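Local coordinates for protein succinate dehydrogenase subunit B (Mycolicibacterium smegmatis MC2 51, PDB 6LUM) that probably carries electrons through its three iron-sulfur clusters, from the flavoprotein subunit toward the membrane part of succinate dehydrogenase, at residues Val24-Glu36 and Thr114-Asp128. Sequence-based numbering, arbitrary orientation.
Sequences VMVTLKIARFNPE and TITIEPIRGLPVEKD
Arg32 and Asp128 run side by side and form a salt bridge, Arg32 NE to Asp128 OD1 3.5 Å, with OD1 at the edge of the guanidinium and in its plane; the two flat groups stand 75° apart. Lys127 NZ reaches the same OD1, so one carboxylate oxygen is shared by two cations. With CG between its backbone N and carbonyl carbon (chi1 40°), Asp128 sets OD1 at that edge, while OD2 takes the N-H of Thr72 and Arg32 NH1 pairs with Asp68. Lys127 CG lies 3.6 Å from Pro35 CD, and Lys127 CE approaches Asn34 OD1. With an alanine in place of Lys127, the ring of Pro35 would probably lose the methylenes packed on it and Asp128 OD1 its second cation. Ahead of Arg32 the chains pair as parallel strands, 27-32 beside 114-118, in the mixed sheet of the beta-grasp fold of the 2Fe-2S domain, as in plant-type ferredoxins. Ile115 bridges Thr27 and Lys29: its N donates to Thr27 O (2.9 Å) and its O accepts from Lys29 N (2.8 Å). Ile117 N meets Lys29 O from above the carbonyl plane, 41° out of it. Leu28, Ile30 and Ile117 cluster on one face, Ile30 CD1 to Ile117 CD1 3.6 Å, beneath helix 56-67, where Leu60 touches both isoleucines. Near strand 125-127, Phe33 CD2 meets Val125 CG1 at 3.9 Å; Tyr501 of subunit A packs on Glu126 and Lys127.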
# COMPACT_ATOMS: atom_id res chain seq x y z
N VAL J 24 -41.32 44.87 11.19
CA VAL J 24 -41.49 45.10 9.77
C VAL J 24 -42.28 43.98 9.10
O VAL J 24 -42.73 44.16 7.96
CB VAL J 24 -40.13 45.30 9.07
CG1 VAL J 24 -40.31 46.00 7.74
CG2 VAL J 24 -39.21 46.10 9.96
N MET J 25 -42.48 42.86 9.78
CA MET J 25 -43.34 41.79 9.30
C MET J 25 -42.84 41.23 7.97
O MET J 25 -43.60 40.99 7.03
CB MET J 25 -44.79 42.28 9.19
CG MET J 25 -45.32 42.90 10.47
SD MET J 25 -45.48 41.74 11.84
CE MET J 25 -46.49 40.48 11.10
N VAL J 26 -41.52 41.03 7.90
CA VAL J 26 -40.90 40.41 6.74
C VAL J 26 -41.55 39.06 6.45
O VAL J 26 -42.01 38.34 7.34
CB VAL J 26 -39.39 40.26 7.01
CG1 VAL J 26 -38.70 39.54 5.88
CG2 VAL J 26 -38.77 41.61 7.22
N THR J 27 -41.60 38.72 5.16
CA THR J 27 -42.15 37.45 4.71
C THR J 27 -41.00 36.53 4.31
O THR J 27 -40.06 36.96 3.65
CB THR J 27 -43.09 37.66 3.52
OG1 THR J 27 -44.29 38.30 3.97
CG2 THR J 27 -43.44 36.35 2.87
N LEU J 28 -41.09 35.27 4.71
CA LEU J 28 -40.14 34.24 4.31
C LEU J 28 -40.83 33.27 3.36
O LEU J 28 -42.03 33.03 3.48
CB LEU J 28 -39.59 33.47 5.51
CG LEU J 28 -39.11 34.25 6.73
CD1 LEU J 28 -38.83 33.28 7.84
CD2 LEU J 28 -37.87 35.05 6.42
N LYS J 29 -40.06 32.72 2.43
CA LYS J 29 -40.57 31.73 1.49
C LYS J 29 -39.71 30.49 1.61
O LYS J 29 -38.69 30.36 0.93
CB LYS J 29 -40.55 32.27 0.07
CG LYS J 29 -41.84 32.90 -0.38
CD LYS J 29 -41.76 33.31 -1.83
CE LYS J 29 -41.55 32.11 -2.71
NZ LYS J 29 -41.45 32.50 -4.14
N ILE J 30 -40.11 29.57 2.44
CA ILE J 30 -39.33 28.36 2.65
C ILE J 30 -39.69 27.40 1.53
O ILE J 30 -40.78 27.48 0.96
CB ILE J 30 -39.63 27.74 4.02
CG1 ILE J 30 -39.55 28.79 5.12
CG2 ILE J 30 -38.60 26.69 4.34
CD1 ILE J 30 -38.22 29.37 5.29
N ALA J 31 -38.76 26.51 1.19
CA ALA J 31 -39.02 25.48 0.19
C ALA J 31 -39.20 24.16 0.92
O ALA J 31 -38.26 23.40 1.10
CB ALA J 31 -37.89 25.41 -0.82
N ARG J 32 -40.43 23.89 1.35
CA ARG J 32 -40.70 22.73 2.18
C ARG J 32 -40.67 21.46 1.35
O ARG J 32 -41.03 21.45 0.17
CB ARG J 32 -42.06 22.87 2.86
CG ARG J 32 -42.32 24.25 3.44
CD ARG J 32 -41.54 24.47 4.72
NE ARG J 32 -41.72 23.37 5.65
CZ ARG J 32 -42.74 23.26 6.49
NH1 ARG J 32 -43.68 24.20 6.52
NH2 ARG J 32 -42.83 22.23 7.30
N PHE J 33 -40.25 20.38 2.00
CA PHE J 33 -40.21 19.05 1.39
C PHE J 33 -40.27 18.04 2.52
O PHE J 33 -39.34 17.96 3.32
CB PHE J 33 -38.95 18.86 0.57
CG PHE J 33 -38.62 17.43 0.28
CD1 PHE J 33 -39.22 16.76 -0.77
CD2 PHE J 33 -37.70 16.74 1.04
CE1 PHE J 33 -38.92 15.45 -1.04
CE2 PHE J 33 -37.39 15.43 0.77
CZ PHE J 33 -38.00 14.78 -0.26
N ASN J 34 -41.34 17.28 2.58
CA ASN J 34 -41.52 16.27 3.61
C ASN J 34 -41.07 14.92 3.07
O ASN J 34 -41.52 14.53 1.99
CB ASN J 34 -42.98 16.20 4.03
CG ASN J 34 -43.16 15.86 5.50
OD1 ASN J 34 -42.21 15.50 6.19
ND2 ASN J 34 -44.38 15.99 5.98
N PRO J 35 -40.19 14.20 3.75
CA PRO J 35 -39.62 13.00 3.14
C PRO J 35 -40.54 11.80 3.17
O PRO J 35 -40.38 10.88 2.37
CB PRO J 35 -38.37 12.75 3.99
CG PRO J 35 -38.74 13.27 5.31
CD PRO J 35 -39.60 14.48 5.06
N GLU J 36 -41.49 11.77 4.10
CA GLU J 36 -42.36 10.61 4.19
C GLU J 36 -43.84 10.93 4.16
O GLU J 36 -44.59 10.20 3.51
CB GLU J 36 -42.06 9.81 5.47
CG GLU J 36 -42.46 10.50 6.76
CD GLU J 36 -42.23 9.65 7.98
OE1 GLU J 36 -41.69 8.53 7.82
OE2 GLU J 36 -42.60 10.08 9.09
N THR J 114 -39.62 40.24 0.93
CA THR J 114 -39.72 38.79 0.90
C THR J 114 -38.32 38.21 0.82
O THR J 114 -37.47 38.74 0.10
CB THR J 114 -40.57 38.32 -0.28
OG1 THR J 114 -41.89 38.86 -0.17
CG2 THR J 114 -40.65 36.80 -0.33
N ILE J 115 -38.08 37.15 1.58
CA ILE J 115 -36.80 36.46 1.60
C ILE J 115 -37.04 35.02 1.19
O ILE J 115 -38.05 34.42 1.55
CB ILE J 115 -36.15 36.54 2.99
CG1 ILE J 115 -35.87 38.00 3.32
CG2 ILE J 115 -34.87 35.75 3.04
CD1 ILE J 115 -35.03 38.21 4.51
N THR J 116 -36.12 34.47 0.41
CA THR J 116 -36.29 33.17 -0.21
C THR J 116 -35.22 32.24 0.34
O THR J 116 -34.03 32.46 0.12
CB THR J 116 -36.18 33.28 -1.72
OG1 THR J 116 -37.21 34.16 -2.20
CG2 THR J 116 -36.34 31.94 -2.36
N ILE J 117 -35.64 31.19 1.03
CA ILE J 117 -34.74 30.27 1.71
C ILE J 117 -34.96 28.88 1.14
O ILE J 117 -36.10 28.49 0.87
CB ILE J 117 -34.98 30.29 3.23
CG1 ILE J 117 -35.06 31.72 3.72
CG2 ILE J 117 -33.85 29.62 3.95
CD1 ILE J 117 -35.68 31.86 5.04
N GLU J 118 -33.88 28.14 0.94
CA GLU J 118 -33.98 26.79 0.40
C GLU J 118 -32.66 26.09 0.59
O GLU J 118 -31.63 26.74 0.78
CB GLU J 118 -34.39 26.83 -1.08
CG GLU J 118 -33.52 27.71 -1.91
CD GLU J 118 -34.07 27.92 -3.28
OE1 GLU J 118 -35.08 27.27 -3.62
OE2 GLU J 118 -33.53 28.77 -4.01
N PRO J 119 -32.64 24.76 0.59
CA PRO J 119 -31.40 24.04 0.88
C PRO J 119 -30.32 24.33 -0.13
O PRO J 119 -30.56 24.84 -1.22
CB PRO J 119 -31.83 22.57 0.83
CG PRO J 119 -33.09 22.56 0.11
CD PRO J 119 -33.76 23.83 0.45
N ILE J 120 -29.08 23.99 0.24
CA ILE J 120 -27.98 24.14 -0.68
C ILE J 120 -28.09 23.09 -1.78
O ILE J 120 -28.69 22.03 -1.61
CB ILE J 120 -26.63 24.04 0.05
CG1 ILE J 120 -26.56 22.79 0.91
CG2 ILE J 120 -26.42 25.25 0.91
CD1 ILE J 120 -25.32 22.71 1.75
N ARG J 121 -27.50 23.40 -2.93
CA ARG J 121 -27.75 22.65 -4.15
C ARG J 121 -26.58 21.73 -4.47
O ARG J 121 -25.47 22.21 -4.71
CB ARG J 121 -27.99 23.60 -5.32
CG ARG J 121 -28.02 22.90 -6.63
CD ARG J 121 -28.42 23.83 -7.73
NE ARG J 121 -28.21 23.18 -9.01
CZ ARG J 121 -28.29 23.80 -10.17
NH1 ARG J 121 -28.57 25.09 -10.22
NH2 ARG J 121 -28.07 23.12 -11.29
N GLY J 122 -26.83 20.44 -4.51
CA GLY J 122 -25.79 19.51 -4.91
C GLY J 122 -25.80 18.27 -4.07
O GLY J 122 -25.23 17.24 -4.44
N LEU J 123 -26.46 18.35 -2.92
CA LEU J 123 -26.51 17.27 -1.96
C LEU J 123 -27.94 16.80 -1.78
O LEU J 123 -28.87 17.59 -1.93
CB LEU J 123 -25.94 17.72 -0.61
CG LEU J 123 -24.49 18.21 -0.56
CD1 LEU J 123 -24.26 18.96 0.70
CD2 LEU J 123 -23.56 17.05 -0.63
N PRO J 124 -28.15 15.52 -1.47
CA PRO J 124 -29.52 14.98 -1.37
C PRO J 124 -30.28 15.59 -0.21
O PRO J 124 -29.86 15.52 0.94
CB PRO J 124 -29.29 13.48 -1.16
CG PRO J 124 -27.90 13.24 -1.60
CD PRO J 124 -27.14 14.47 -1.30
N VAL J 125 -31.44 16.18 -0.51
CA VAL J 125 -32.28 16.76 0.53
C VAL J 125 -32.90 15.64 1.36
O VAL J 125 -33.33 14.61 0.83
CB VAL J 125 -33.36 17.65 -0.11
CG1 VAL J 125 -34.16 18.32 0.94
CG2 VAL J 125 -32.71 18.67 -0.99
N GLU J 126 -32.93 15.84 2.68
CA GLU J 126 -33.55 14.89 3.59
C GLU J 126 -34.84 15.39 4.20
O GLU J 126 -35.72 14.59 4.49
CB GLU J 126 -32.58 14.52 4.71
CG GLU J 126 -31.35 13.80 4.23
CD GLU J 126 -31.65 12.44 3.64
OE1 GLU J 126 -31.57 11.44 4.38
OE2 GLU J 126 -31.98 12.37 2.44
N LYS J 127 -34.96 16.69 4.41
CA LYS J 127 -36.19 17.35 4.82
C LYS J 127 -36.05 18.80 4.40
O LYS J 127 -35.12 19.15 3.67
CB LYS J 127 -36.44 17.15 6.32
CG LYS J 127 -37.89 17.20 6.73
CD LYS J 127 -38.13 16.34 7.94
CE LYS J 127 -39.49 16.61 8.52
NZ LYS J 127 -39.68 18.05 8.80
N ASP J 128 -36.95 19.65 4.86
CA ASP J 128 -36.80 21.06 4.53
C ASP J 128 -35.52 21.61 5.12
O ASP J 128 -35.26 21.44 6.31
CB ASP J 128 -38.02 21.82 5.03
CG ASP J 128 -38.48 21.34 6.37
OD1 ASP J 128 -39.55 20.70 6.42
OD2 ASP J 128 -37.79 21.59 7.37